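Local atomic coordinates of Rik1-associated factor 1 (Schizosaccharomyces pombe, PDB entry 4O9D), a protein that forms part of the Clr4 methyltransferase complex, which methylates and ubiquitylates histone H3 to establish heterochromatin. Residues Lys114-Asp117 with Asn121-Gly124; Leu272-Thr277 with Ile291-Ser296. One frame throughout, in Å; residues are numbered along the deposited sequence.

Contact 1: Lys114-Asp117 with Asn121-Gly124; sequences KVWD and NLCG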
ATOM      1  N   LYS A 114      -1.337  -2.586  16.252  1.00 22.38           N
ATOM      2  CA  LYS A 114      -1.085  -1.625  17.347  1.00 23.61           C
ATOM      3  C   LYS A 114      -1.581  -0.222  17.015  1.00 28.96           C
ATOM      4  O   LYS A 114      -1.709   0.167  15.837  1.00 23.30           O
ATOM      5  CB  LYS A 114       0.399  -1.594  17.743  1.00 23.12           C
ATOM      6  CG  LYS A 114       0.870  -2.925  18.366  1.00 24.65           C
ATOM      7  CD  LYS A 114       2.383  -3.009  18.627  1.00 27.25           C
ATOM      8  CE  LYS A 114       2.782  -4.340  19.301  1.00 27.75           C
ATOM      9  NZ  LYS A 114       4.216  -4.365  19.727  1.00 31.30           N
ATOM     10  N   VAL A 115      -1.864   0.529  18.073  1.00 25.88           N
ATOM     11  CA  VAL A 115      -2.396   1.881  17.964  1.00 25.14           C
ATOM     12  C   VAL A 115      -1.475   2.818  18.765  1.00 29.71           C
ATOM     13  O   VAL A 115      -1.304   2.612  19.973  1.00 27.27           O
ATOM     14  CB  VAL A 115      -3.827   1.951  18.567  1.00 21.45           C
ATOM     15  CG1 VAL A 115      -4.365   3.365  18.475  1.00 25.48           C
ATOM     16  CG2 VAL A 115      -4.751   0.967  17.869  1.00 24.13           C
ATOM     17  N   TRP A 116      -0.902   3.832  18.110  1.00 26.49           N
ATOM     18  CA  TRP A 116       0.065   4.726  18.750  1.00 26.74           C
ATOM     19  C   TRP A 116      -0.437   6.178  18.766  1.00 28.47           C
ATOM     20  O   TRP A 116      -1.059   6.633  17.811  1.00 26.57           O
ATOM     21  CB  TRP A 116       1.416   4.702  18.005  1.00 27.37           C
ATOM     22  CG  TRP A 116       1.928   3.350  17.611  1.00 25.30           C
ATOM     23  CD1 TRP A 116       1.627   2.663  16.461  1.00 28.76           C
ATOM     24  CD2 TRP A 116       2.861   2.524  18.333  1.00 29.95           C
ATOM     25  NE1 TRP A 116       2.300   1.458  16.434  1.00 24.75           N
ATOM     26  CE2 TRP A 116       3.054   1.347  17.575  1.00 30.40           C
ATOM     27  CE3 TRP A 116       3.534   2.657  19.558  1.00 29.36           C
ATOM     28  CZ2 TRP A 116       3.886   0.316  18.002  1.00 28.29           C
ATOM     29  CZ3 TRP A 116       4.363   1.641  19.970  1.00 26.17           C
ATOM     30  CH2 TRP A 116       4.526   0.480  19.204  1.00 29.28           C
ATOM     31  N   ASP A 117      -0.141   6.932  19.823  1.00 33.71           N
ATOM     32  CA  ASP A 117      -0.488   8.348  19.803  1.00 30.49           C
ATOM     33  C   ASP A 117       0.675   9.130  19.177  1.00 32.23           C
ATOM     34  O   ASP A 117       1.728   8.559  18.867  1.00 31.08           O
ATOM     35  CB  ASP A 117      -0.888   8.882  21.197  1.00 33.95           C
ATOM     36  CG  ASP A 117       0.279   8.930  22.189  1.00 33.77           C
ATOM     37  OD1 ASP A 117       1.454   9.045  21.773  1.00 30.74           O
ATOM     38  OD2 ASP A 117       0.008   8.866  23.412  1.00 37.70           O
ATOM     39  N   ASN A 121       3.429   6.780  22.229  1.00 36.54           N
ATOM     40  CA  ASN A 121       2.866   5.942  23.276  1.00 36.22           C
ATOM     41  C   ASN A 121       1.950   4.895  22.658  1.00 31.27           C
ATOM     42  O   ASN A 121       1.140   5.218  21.809  1.00 29.88           O
ATOM     43  CB  ASN A 121       2.030   6.762  24.264  1.00 36.74           C
ATOM     44  CG  ASN A 121       2.848   7.781  25.034  1.00 37.54           C
ATOM     45  OD1 ASN A 121       3.930   7.481  25.537  1.00 38.45           O
ATOM     46  ND2 ASN A 121       2.326   8.991  25.131  1.00 36.09           N
ATOM     47  N   LEU A 122       2.068   3.653  23.104  1.00 34.29           N
ATOM     48  CA  LEU A 122       1.151   2.604  22.669  1.00 34.09           C
ATOM     49  C   LEU A 122      -0.166   2.756  23.394  1.00 35.33           C
ATOM     50  O   LEU A 122      -0.196   2.661  24.620  1.00 32.28           O
ATOM     51  CB  LEU A 122       1.746   1.241  22.968  1.00 28.78           C
ATOM     52  CG  LEU A 122       0.884   0.068  22.495  1.00 35.85           C
ATOM     53  CD1 LEU A 122       1.000  -0.088  20.968  1.00 27.00           C
ATOM     54  CD2 LEU A 122       1.295  -1.198  23.186  1.00 33.22           C
ATOM     55  N   CYS A 123      -1.253   2.987  22.644  1.00 33.95           N
ATOM     56  CA  CYS A 123      -2.592   3.195  23.231  1.00 28.75           C
ATOM     57  C   CYS A 123      -3.543   1.994  23.093  1.00 30.45           C
ATOM     58  O   CYS A 123      -4.491   1.840  23.855  1.00 29.87           O
ATOM     59  CB  CYS A 123      -3.250   4.415  22.575  1.00 29.35           C
ATOM     60  SG  CYS A 123      -2.300   5.968  22.797  1.00 36.60           S
ATOM     61  N   GLY A 124      -3.309   1.145  22.108  1.00 26.79           N
ATOM     62  CA  GLY A 124      -4.220   0.044  21.857  1.00 31.41           C
ATOM     63  C   GLY A 124      -3.527  -1.116  21.183  1.00 30.38           C
ATOM     64  O   GLY A 124      -2.491  -0.948  20.518  1.00 26.23           O
TER
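Leu122 sets CD1 over one face of the Trp116 indole, 3.8 Å from the centroid of its six-membered ring and only 7° off the ring normal, a CH-pi contact. The indole NE1 is hydrogen-bonded to Thr106 OG1 of strand 103-108, which helps to hold the ring's rotation. Leu122 CD1 also rests on the start of the Lys114 side chain, 3.6 Å from Lys114 CB; the extended lysine chain carries NZ to a hydrogen bond with Ser77 O. At the turn, the Asp117 carboxylate and the Asn121 amide stand nearly perpendicular, their planes 79° apart. Asn121 ND2 gives a hydrogen to the syn lone pair of Asp117 OD2 at 2.9 Å, while Asn121 N meets Asp117 OD1 at 3.0 Å from above the carboxylate plane. OD1 takes a second bond from Glu119 N. Asp117 can turn back over the turn in this way because its CG lies between the backbone N and the carbonyl carbon (chi1 68°). The backbone bond from Asp117 N to Asn121 O closes the hairpin. Beyond it, Val115 O is gripped twice, by Cys123 N at 2.7 Å and by Gly124 N at 3.3 Å, and Val115 N returns a bond to Gly124 O. Cys123 SG lies against Asp117 CB, 3.6 Å away. Two residues facing one make this a classic beta bulge, here in the hairpin joining the outer two strands of a WD40 propeller blade, with Trp116-Asp117 as the Trp-Asp pair that gives the repeat its name.

Contact 2: Leu272-Thr277 with Ile291-Ser296; sequences LNFTTT and ILVTSS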
ATOM      1  N   LEU A 272     -14.922  -5.238 -16.730  1.00 31.61           N
ATOM      2  CA  LEU A 272     -13.913  -5.377 -17.781  1.00 31.25           C
ATOM      3  C   LEU A 272     -12.775  -6.225 -17.242  1.00 32.38           C
ATOM      4  O   LEU A 272     -12.512  -6.259 -16.029  1.00 25.91           O
ATOM      5  CB  LEU A 272     -13.342  -4.013 -18.167  1.00 32.93           C
ATOM      6  CG  LEU A 272     -14.288  -2.850 -18.471  1.00 37.40           C
ATOM      7  CD1 LEU A 272     -13.527  -1.531 -18.374  1.00 34.25           C
ATOM      8  CD2 LEU A 272     -14.938  -2.994 -19.844  1.00 42.12           C
ATOM      9  N   ASN A 273     -12.097  -6.923 -18.131  1.00 30.05           N
ATOM     10  CA  ASN A 273     -10.895  -7.625 -17.738  1.00 27.89           C
ATOM     11  C   ASN A 273      -9.815  -7.468 -18.804  1.00 29.35           C
ATOM     12  O   ASN A 273     -10.110  -7.279 -19.986  1.00 29.88           O
ATOM     13  CB  ASN A 273     -11.200  -9.081 -17.539  1.00 32.34           C
ATOM     14  CG  ASN A 273     -11.612  -9.743 -18.815  1.00 37.82           C
ATOM     15  OD1 ASN A 273     -10.767 -10.069 -19.659  1.00 35.33           O
ATOM     16  ND2 ASN A 273     -12.914  -9.915 -18.991  1.00 38.52           N
ATOM     17  N   PHE A 274      -8.563  -7.563 -18.379  1.00 29.79           N
ATOM     18  CA  PHE A 274      -7.421  -7.419 -19.272  1.00 26.75           C
ATOM     19  C   PHE A 274      -6.481  -8.569 -18.939  1.00 31.79           C
ATOM     20  O   PHE A 274      -6.429  -9.051 -17.788  1.00 31.68           O
ATOM     21  CB  PHE A 274      -6.703  -6.095 -18.998  1.00 26.24           C
ATOM     22  CG  PHE A 274      -7.613  -4.911 -18.973  1.00 25.94           C
ATOM     23  CD1 PHE A 274      -8.345  -4.611 -17.833  1.00 25.57           C
ATOM     24  CD2 PHE A 274      -7.750  -4.102 -20.097  1.00 23.60           C
ATOM     25  CE1 PHE A 274      -9.205  -3.531 -17.806  1.00 30.35           C
ATOM     26  CE2 PHE A 274      -8.599  -3.020 -20.087  1.00 22.66           C
ATOM     27  CZ  PHE A 274      -9.326  -2.722 -18.945  1.00 30.77           C
ATOM     28  N   THR A 275      -5.734  -9.008 -19.935  1.00 29.54           N
ATOM     29  CA  THR A 275      -4.745 -10.025 -19.724  1.00 29.91           C
ATOM     30  C   THR A 275      -3.383  -9.479 -20.123  1.00 30.55           C
ATOM     31  O   THR A 275      -3.250  -8.662 -21.046  1.00 28.08           O
ATOM     32  CB  THR A 275      -5.072 -11.282 -20.516  1.00 33.85           C
ATOM     33  OG1 THR A 275      -4.983 -10.993 -21.910  1.00 41.46           O
ATOM     34  CG2 THR A 275      -6.470 -11.726 -20.198  1.00 30.67           C
ATOM     35  N   THR A 276      -2.372  -9.931 -19.412  1.00 27.66           N
ATOM     36  CA  THR A 276      -1.014  -9.461 -19.644  1.00 31.51           C
ATOM     37  C   THR A 276      -0.105 -10.650 -19.607  1.00 34.33           C
ATOM     38  O   THR A 276      -0.392 -11.634 -18.904  1.00 35.84           O
ATOM     39  CB  THR A 276      -0.543  -8.541 -18.506  1.00 29.98           C
ATOM     40  OG1 THR A 276       0.830  -8.185 -18.709  1.00 34.59           O
ATOM     41  CG2 THR A 276      -0.647  -9.253 -17.192  1.00 31.87           C
ATOM     42  N   THR A 277       1.025 -10.537 -20.292  1.00 27.82           N
ATOM     43  CA  THR A 277       2.045 -11.577 -20.256  1.00 30.88           C
ATOM     44  C   THR A 277       2.905 -11.556 -18.982  1.00 36.18           C
ATOM     45  O   THR A 277       3.654 -12.502 -18.721  1.00 39.19           O
ATOM     46  CB  THR A 277       2.977 -11.449 -21.466  1.00 37.16           C
ATOM     47  OG1 THR A 277       3.404 -10.093 -21.580  1.00 34.56           O
ATOM     48  CG2 THR A 277       2.254 -11.848 -22.723  1.00 34.80           C
ATOM     49  N   ILE A 291     -10.274   6.373 -17.283  1.00 24.91           N
ATOM     50  CA  ILE A 291     -10.325   5.638 -18.542  1.00 27.45           C
ATOM     51  C   ILE A 291      -9.154   4.684 -18.785  1.00 28.70           C
ATOM     52  O   ILE A 291      -9.271   3.755 -19.578  1.00 29.30           O
ATOM     53  CB  ILE A 291     -10.349   6.610 -19.737  1.00 33.41           C
ATOM     54  CG1 ILE A 291     -11.586   7.492 -19.684  1.00 40.28           C
ATOM     55  CG2 ILE A 291     -10.360   5.838 -21.045  1.00 40.79           C
ATOM     56  CD1 ILE A 291     -12.878   6.720 -19.730  1.00 41.88           C
ATOM     57  N   LEU A 292      -8.010   4.913 -18.150  1.00 23.80           N
ATOM     58  CA  LEU A 292      -6.876   4.029 -18.394  1.00 27.00           C
ATOM     59  C   LEU A 292      -6.668   3.107 -17.203  1.00 23.06           C
ATOM     60  O   LEU A 292      -6.939   3.474 -16.062  1.00 24.73           O
ATOM     61  CB  LEU A 292      -5.588   4.809 -18.676  1.00 24.74           C
ATOM     62  CG  LEU A 292      -5.658   5.866 -19.792  1.00 26.24           C
ATOM     63  CD1 LEU A 292      -4.330   6.589 -19.917  1.00 33.26           C
ATOM     64  CD2 LEU A 292      -6.042   5.250 -21.139  1.00 26.36           C
ATOM     65  N   VAL A 293      -6.133   1.932 -17.512  1.00 21.30           N
ATOM     66  CA  VAL A 293      -5.832   0.905 -16.553  1.00 22.66           C
ATOM     67  C   VAL A 293      -4.382   0.484 -16.760  1.00 22.79           C
ATOM     68  O   VAL A 293      -3.898   0.436 -17.900  1.00 25.23           O
ATOM     69  CB  VAL A 293      -6.775  -0.277 -16.781  1.00 24.55           C
ATOM     70  CG1 VAL A 293      -6.352  -1.461 -15.930  1.00 21.18           C
ATOM     71  CG2 VAL A 293      -8.226   0.179 -16.530  1.00 21.13           C
ATOM     72  N   THR A 294      -3.673   0.215 -15.659  1.00 23.44           N
ATOM     73  CA  THR A 294      -2.245  -0.104 -15.738  1.00 18.61           C
ATOM     74  C   THR A 294      -1.926  -1.367 -14.963  1.00 19.32           C
ATOM     75  O   THR A 294      -2.633  -1.726 -14.037  1.00 19.94           O
ATOM     76  CB  THR A 294      -1.377   1.045 -15.153  1.00 21.53           C
ATOM     77  OG1 THR A 294      -1.471   1.052 -13.712  1.00 20.88           O
ATOM     78  CG2 THR A 294      -1.824   2.376 -15.704  1.00 24.93           C
ATOM     79  N   SER A 295      -0.828  -2.016 -15.332  1.00 24.22           N
ATOM     80  CA  SER A 295      -0.350  -3.212 -14.646  1.00 23.07           C
ATOM     81  C   SER A 295       1.184  -3.172 -14.594  1.00 25.61           C
ATOM     82  O   SER A 295       1.849  -3.275 -15.643  1.00 19.65           O
ATOM     83  CB  SER A 295      -0.799  -4.459 -15.416  1.00 23.48           C
ATOM     84  OG  SER A 295      -0.206  -5.623 -14.871  1.00 24.49           O
ATOM     85  N   SER A 296       1.747  -2.993 -13.402  1.00 24.05           N
ATOM     86  CA  SER A 296       3.201  -2.881 -13.269  1.00 18.50           C
ATOM     87  C   SER A 296       3.742  -4.149 -12.644  1.00 25.03           C
ATOM     88  O   SER A 296       3.240  -4.629 -11.609  1.00 23.05           O
ATOM     89  CB  SER A 296       3.624  -1.675 -12.414  1.00 23.58           C
ATOM     90  OG  SER A 296       2.994  -0.468 -12.802  1.00 20.49           O
TER
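Phe274 swings its ring toward strand 292-297 of the next blade by placing CG anti to its carbonyl carbon (chi1 -50°), and Val293 answers with CG1 anti to its backbone N (chi1 171°), leaving CG2 beside that N. Both methyls thereby reach the ring, meeting at CE1 and diverging toward CD1 and CZ. Val293 CG1 lies over one face, 4.0 Å from Phe274 CE1, while Val293 CG2 comes within 3.9 Å of Phe274 CZ at the far end of the ring. Trp305, next to Val293 across its own sheet, also meets the phenylalanine ring, the two planes inclined at about 40°, and Pro310 adds a further contact. The backbones stay well apart, with Phe274 CA 8.9 Å from Val293 CA, so side chains alone fill the interval. This is packing between neighbouring blades of a beta-propeller: strand 269-276 is the outermost of its sheet, and it lies over strand 292-297, an inner strand of the following blade. With an alanine at Phe274, the face and far end of the ring would be gone, which would probably open a gap between the blades and leave the Val293 methyls and the Trp305 ring without this aromatic neighbour. Two residues further along both strands, a pair of hydroxyl residues follows. Thr276 CG2 approaches Ser295 OG at 4.3 Å, a loose contact, but the two buried hydroxyls share a partner: Thr276 OG1 and Ser295 OG are each hydrogen-bonded to Gln278 OE1, which lies in the connection between the blades.

The chain is the WD-repeat propeller portion of a longer protein. Following it from its N terminus, contact 1 comes first and closes a three-residue turn, joining strands 113-117 and 122-126, the last two of their blade. The chain then builds further four-stranded sheets before contact 2 begins. That contact closes a longer stretch of 13 residues, which includes strand 281-286, the innermost strand of the blade being entered, so it ties one blade to the next. The two are in series, neither nested nor crossing. They lie on opposite sides of the propeller's centre, their own centres about 39 Å apart and their nearest atoms about 28 Å apart.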